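Local structure of beta-glucosidase (Chaetomella raphigera, 6JXG) at residues A[107-112]-A[140-145]; A[149-154]-A[193-198]. The protein probably hydrolyses terminal, non-reducing beta-D-glucosyl residues to release beta-D-glucose, acting as a secreted glycoprotein of glycoside hydrolase family 3. All coordinates share one frame; numbering follows the deposited sequence.

Interaction 1. Residues A[107-112]-A[140-145]; sequences LGPVAG and NTITGM
Pro109 sets its ring against Thr141, Ile142 and Met145 on helix 131-147, a small example of a loop packed on a helix without a hydrogen bond between them, mainly by apolar contacts. The ring and the Ile142 side chain cross at about a right angle, the isoleucine coming at the CG-CD edge of the ring. Ile142 CG1 lies 3.6 Å from Pro109 CD and 3.8 Å from Pro109 CG, while its CD1 reaches the same two ring carbons from slightly farther off. Thr141 meets the ring differently: the two side chains slide past each other in opposite directions, and the methyl CG2, anti to the backbone N, rests 3.9 Å from Pro109 CG. Its hydroxyl OG1 takes no part, being hydrogen-bonded to Ala137 O one turn back along the helix.

Met145 comes over one face of the ring, its SD 4.2 Å from Pro109 CD, and the bend at chi3 (75°) carries CE on to 3.4 Å from Gly108 O. The peptide bond joining Gly108 to Pro109 is cis. An alanine in place of Pro109 would probably leave a gap beside Ile142 CG1 and Thr141 CG2 and deprive the cis peptide of the ring that makes it affordable. The loop follows strand 105-106, and the helix leads into the adjacent parallel strand 151-157; the contact therefore lies within a beta-alpha-beta crossover, the repeating unit of the TIM barrel to which the N-terminal domain of this family belongs.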
# COMPACT_ATOMS: atom_id res chain seq x y z
N LEU A 107 5.21 8.25 -8.73
CA LEU A 107 5.86 6.95 -8.47
C LEU A 107 5.11 6.21 -7.35
O LEU A 107 5.58 6.16 -6.20
CB LEU A 107 7.37 7.17 -8.15
CG LEU A 107 8.12 7.78 -9.36
CD1 LEU A 107 9.54 8.09 -8.95
CD2 LEU A 107 8.09 6.90 -10.61
N GLY A 108 3.93 5.69 -7.69
CA GLY A 108 3.19 4.75 -6.84
C GLY A 108 1.95 4.30 -7.64
O GLY A 108 1.66 4.83 -8.73
N PRO A 109 1.15 3.40 -7.09
CA PRO A 109 1.22 2.86 -5.78
C PRO A 109 2.13 1.59 -5.68
O PRO A 109 2.78 1.21 -6.60
CB PRO A 109 -0.22 2.51 -5.46
CG PRO A 109 -0.82 2.07 -6.81
CD PRO A 109 -0.00 2.87 -7.84
N VAL A 110 2.21 1.06 -4.47
CA VAL A 110 3.15 0.01 -4.13
C VAL A 110 2.49 -1.35 -3.99
O VAL A 110 1.72 -1.58 -3.04
CB VAL A 110 3.91 0.40 -2.83
CG1 VAL A 110 4.79 -0.75 -2.38
CG2 VAL A 110 4.75 1.68 -3.02
N ALA A 111 2.74 -2.22 -4.97
CA ALA A 111 2.36 -3.65 -4.93
C ALA A 111 3.41 -4.60 -4.39
O ALA A 111 3.10 -5.78 -4.17
CB ALA A 111 2.00 -4.14 -6.31
N GLY A 112 4.65 -4.13 -4.29
CA GLY A 112 5.83 -4.95 -3.87
C GLY A 112 6.75 -3.98 -3.11
O GLY A 112 7.27 -3.01 -3.66
N ASN A 140 -7.99 0.38 -7.62
CA ASN A 140 -8.76 1.58 -7.35
C ASN A 140 -7.84 2.81 -7.24
O ASN A 140 -8.23 3.89 -7.64
CB ASN A 140 -9.62 1.44 -6.08
CG ASN A 140 -10.91 0.75 -6.35
OD1 ASN A 140 -11.85 1.36 -6.87
ND2 ASN A 140 -10.97 -0.53 -6.03
N THR A 141 -6.65 2.65 -6.66
CA THR A 141 -5.69 3.78 -6.60
C THR A 141 -5.21 4.25 -7.99
O THR A 141 -5.18 5.42 -8.31
CB THR A 141 -4.46 3.40 -5.76
OG1 THR A 141 -4.89 3.01 -4.42
CG2 THR A 141 -3.53 4.57 -5.69
N ILE A 142 -4.85 3.31 -8.84
CA ILE A 142 -4.40 3.58 -10.18
C ILE A 142 -5.52 4.21 -10.99
O ILE A 142 -5.29 5.17 -11.73
CB ILE A 142 -3.91 2.33 -10.83
CG1 ILE A 142 -2.58 1.99 -10.18
CG2 ILE A 142 -3.74 2.47 -12.35
CD1 ILE A 142 -2.18 0.58 -10.43
N THR A 143 -6.71 3.68 -10.87
CA THR A 143 -7.83 4.23 -11.69
C THR A 143 -8.07 5.69 -11.26
O THR A 143 -8.35 6.55 -12.10
CB THR A 143 -9.08 3.38 -11.56
OG1 THR A 143 -8.78 2.04 -11.98
CG2 THR A 143 -10.14 3.98 -12.42
N GLY A 144 -8.01 5.96 -9.97
CA GLY A 144 -8.11 7.31 -9.48
C GLY A 144 -7.04 8.22 -10.03
O GLY A 144 -7.31 9.33 -10.52
N MET A 145 -5.81 7.82 -9.85
CA MET A 145 -4.68 8.62 -10.28
C MET A 145 -4.75 8.97 -11.77
O MET A 145 -4.60 10.15 -12.18
CB MET A 145 -3.39 7.86 -10.01
CG MET A 145 -2.99 7.80 -8.55
SD MET A 145 -1.58 6.71 -8.20
CE MET A 145 -0.18 7.67 -8.80

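Interaction 2. Residues A[149-154]-A[193-198]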
# COMPACT_ATOMS: atom_id res chain seq x y z
N GLY A 149 -5.36 12.24 -14.60
CA GLY A 149 -4.53 12.58 -15.72
C GLY A 149 -3.02 12.34 -15.55
O GLY A 149 -2.24 12.65 -16.48
N VAL A 150 -2.60 11.77 -14.39
CA VAL A 150 -1.18 11.46 -14.21
C VAL A 150 -1.00 9.97 -14.60
O VAL A 150 -1.96 9.16 -14.58
CB VAL A 150 -0.68 11.69 -12.73
CG1 VAL A 150 -1.18 10.59 -11.80
CG2 VAL A 150 0.82 11.71 -12.66
N GLN A 151 0.21 9.61 -15.02
CA GLN A 151 0.58 8.19 -15.22
C GLN A 151 0.96 7.60 -13.84
O GLN A 151 1.77 8.18 -13.11
CB GLN A 151 1.80 8.08 -16.13
CG GLN A 151 1.56 8.64 -17.53
CD GLN A 151 2.78 8.60 -18.45
OE1 GLN A 151 3.23 9.66 -19.02
NE2 GLN A 151 3.34 7.43 -18.62
N ALA A 152 0.36 6.51 -13.44
CA ALA A 152 0.76 5.83 -12.24
C ALA A 152 1.89 4.85 -12.58
O ALA A 152 2.18 4.55 -13.75
CB ALA A 152 -0.45 5.07 -11.64
N CYS A 153 2.57 4.39 -11.53
CA CYS A 153 3.73 3.55 -11.62
C CYS A 153 3.62 2.52 -10.48
O CYS A 153 4.00 2.78 -9.32
CB CYS A 153 5.02 4.36 -11.44
SG CYS A 153 6.52 3.28 -11.68
N ALA A 154 3.19 1.33 -10.82
CA ALA A 154 3.20 0.24 -9.89
C ALA A 154 4.62 -0.24 -9.59
O ALA A 154 5.37 -0.68 -10.49
CB ALA A 154 2.36 -0.92 -10.42
N ASN A 193 -4.81 -0.91 -16.35
CA ASN A 193 -4.14 -0.02 -17.37
C ASN A 193 -3.12 0.89 -16.76
O ASN A 193 -2.86 1.98 -17.24
CB ASN A 193 -5.15 0.75 -18.20
CG ASN A 193 -5.90 -0.16 -19.16
OD1 ASN A 193 -5.32 -1.05 -19.78
ND2 ASN A 193 -7.20 0.01 -19.22
N VAL A 194 -2.50 0.42 -15.70
CA VAL A 194 -1.30 1.13 -15.18
C VAL A 194 -0.31 1.51 -16.29
O VAL A 194 0.08 0.70 -17.16
CB VAL A 194 -0.65 0.45 -13.98
CG1 VAL A 194 0.29 -0.65 -14.43
CG2 VAL A 194 0.13 1.45 -13.10
N ALA A 195 0.11 2.77 -16.26
CA ALA A 195 0.99 3.30 -17.34
C ALA A 195 2.40 2.78 -17.32
O ALA A 195 3.08 2.66 -18.38
CB ALA A 195 0.99 4.84 -17.26
N SER A 196 2.91 2.50 -16.11
CA SER A 196 4.32 2.12 -15.91
C SER A 196 4.49 1.18 -14.71
O SER A 196 3.62 1.12 -13.82
CB SER A 196 5.25 3.35 -15.75
OG SER A 196 4.98 4.03 -14.56
N ILE A 197 5.58 0.44 -14.72
CA ILE A 197 5.92 -0.43 -13.60
C ILE A 197 7.39 -0.24 -13.37
O ILE A 197 8.15 -0.06 -14.32
CB ILE A 197 5.65 -1.92 -13.98
CG1 ILE A 197 4.11 -2.20 -14.07
CG2 ILE A 197 6.34 -2.83 -13.02
CD1 ILE A 197 3.79 -3.49 -14.73
N MET A 198 7.80 -0.18 -12.11
CA MET A 198 9.19 0.03 -11.78
C MET A 198 9.81 -1.30 -11.35
O MET A 198 9.24 -2.01 -10.49
CB MET A 198 9.29 1.00 -10.59
CG MET A 198 10.70 1.41 -10.20
SD MET A 198 10.84 2.38 -8.69
CE MET A 198 10.04 3.90 -9.25
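Cys153 and Ser196 face each other as a parallel beta bridge between strands 151-157 and 196-199, neighbours in the TIM-barrel sheet of the N-terminal domain. Their side chains share one face of the sheet with Val105 and Val230 of nearby strands, whereas Ala154 and Ile197 form the next bridge and point to the other face, where Ala154 meets Met138 of helix 131-147.

The Cys153 side chain slants along the partner strand. Its CB lies 3.1 Å from Ser196 OG. With SG anti to the backbone N (chi1 -176°), the sulfur stays 3.4 Å from Ser196 OG at its near end and comes within 3.7 Å of Met198 CB farther on, so the thiol reaches from Ser196 to Met198 of the adjacent strand.

Ser196 OG itself donates to Ala152 O at 3.0 Å, approaching tilted 29° from the carbonyl plane; Ser196 N adds a weak bond to the same oxygen. Just before the strands pair, Gln146 OE1 accepts from both Ala152 N and Ala195 N, joining the beginnings of the two strands through a side chain of helix 131-147. Val194 CG2 packs on Ala152 CB, 3.9 Å away, and lies close to Ala154 N. Beyond the serine the backbone ladder takes over: Ala154 N donates to Ser196 O at 3.0 Å, and Met198 N gives Ala154 O a straighter bond, also 3.0 Å, with an N-H...O angle of 158°.

In the fold
Both contacts are buried in the N-terminal domain, with centres about 7 Å apart, and strand 151-157 follows directly on helix 131-147, which supplies half of interaction 1. Their chemistry differs with their place in the barrel. Interaction 1 joins a loop to a helix outside the sheet by apolar packing, without a hydrogen bond between its segments; interaction 2 joins two strands of the sheet and relies on backbone and serine hydrogen bonds, burying more than twice the surface. They meet physically where Gly108 O probably accepts from Cys153 N at 3.0 Å, and where Ile142 CD1 packs 3.6 Å from Val194 CG2, tying helix and sheet together.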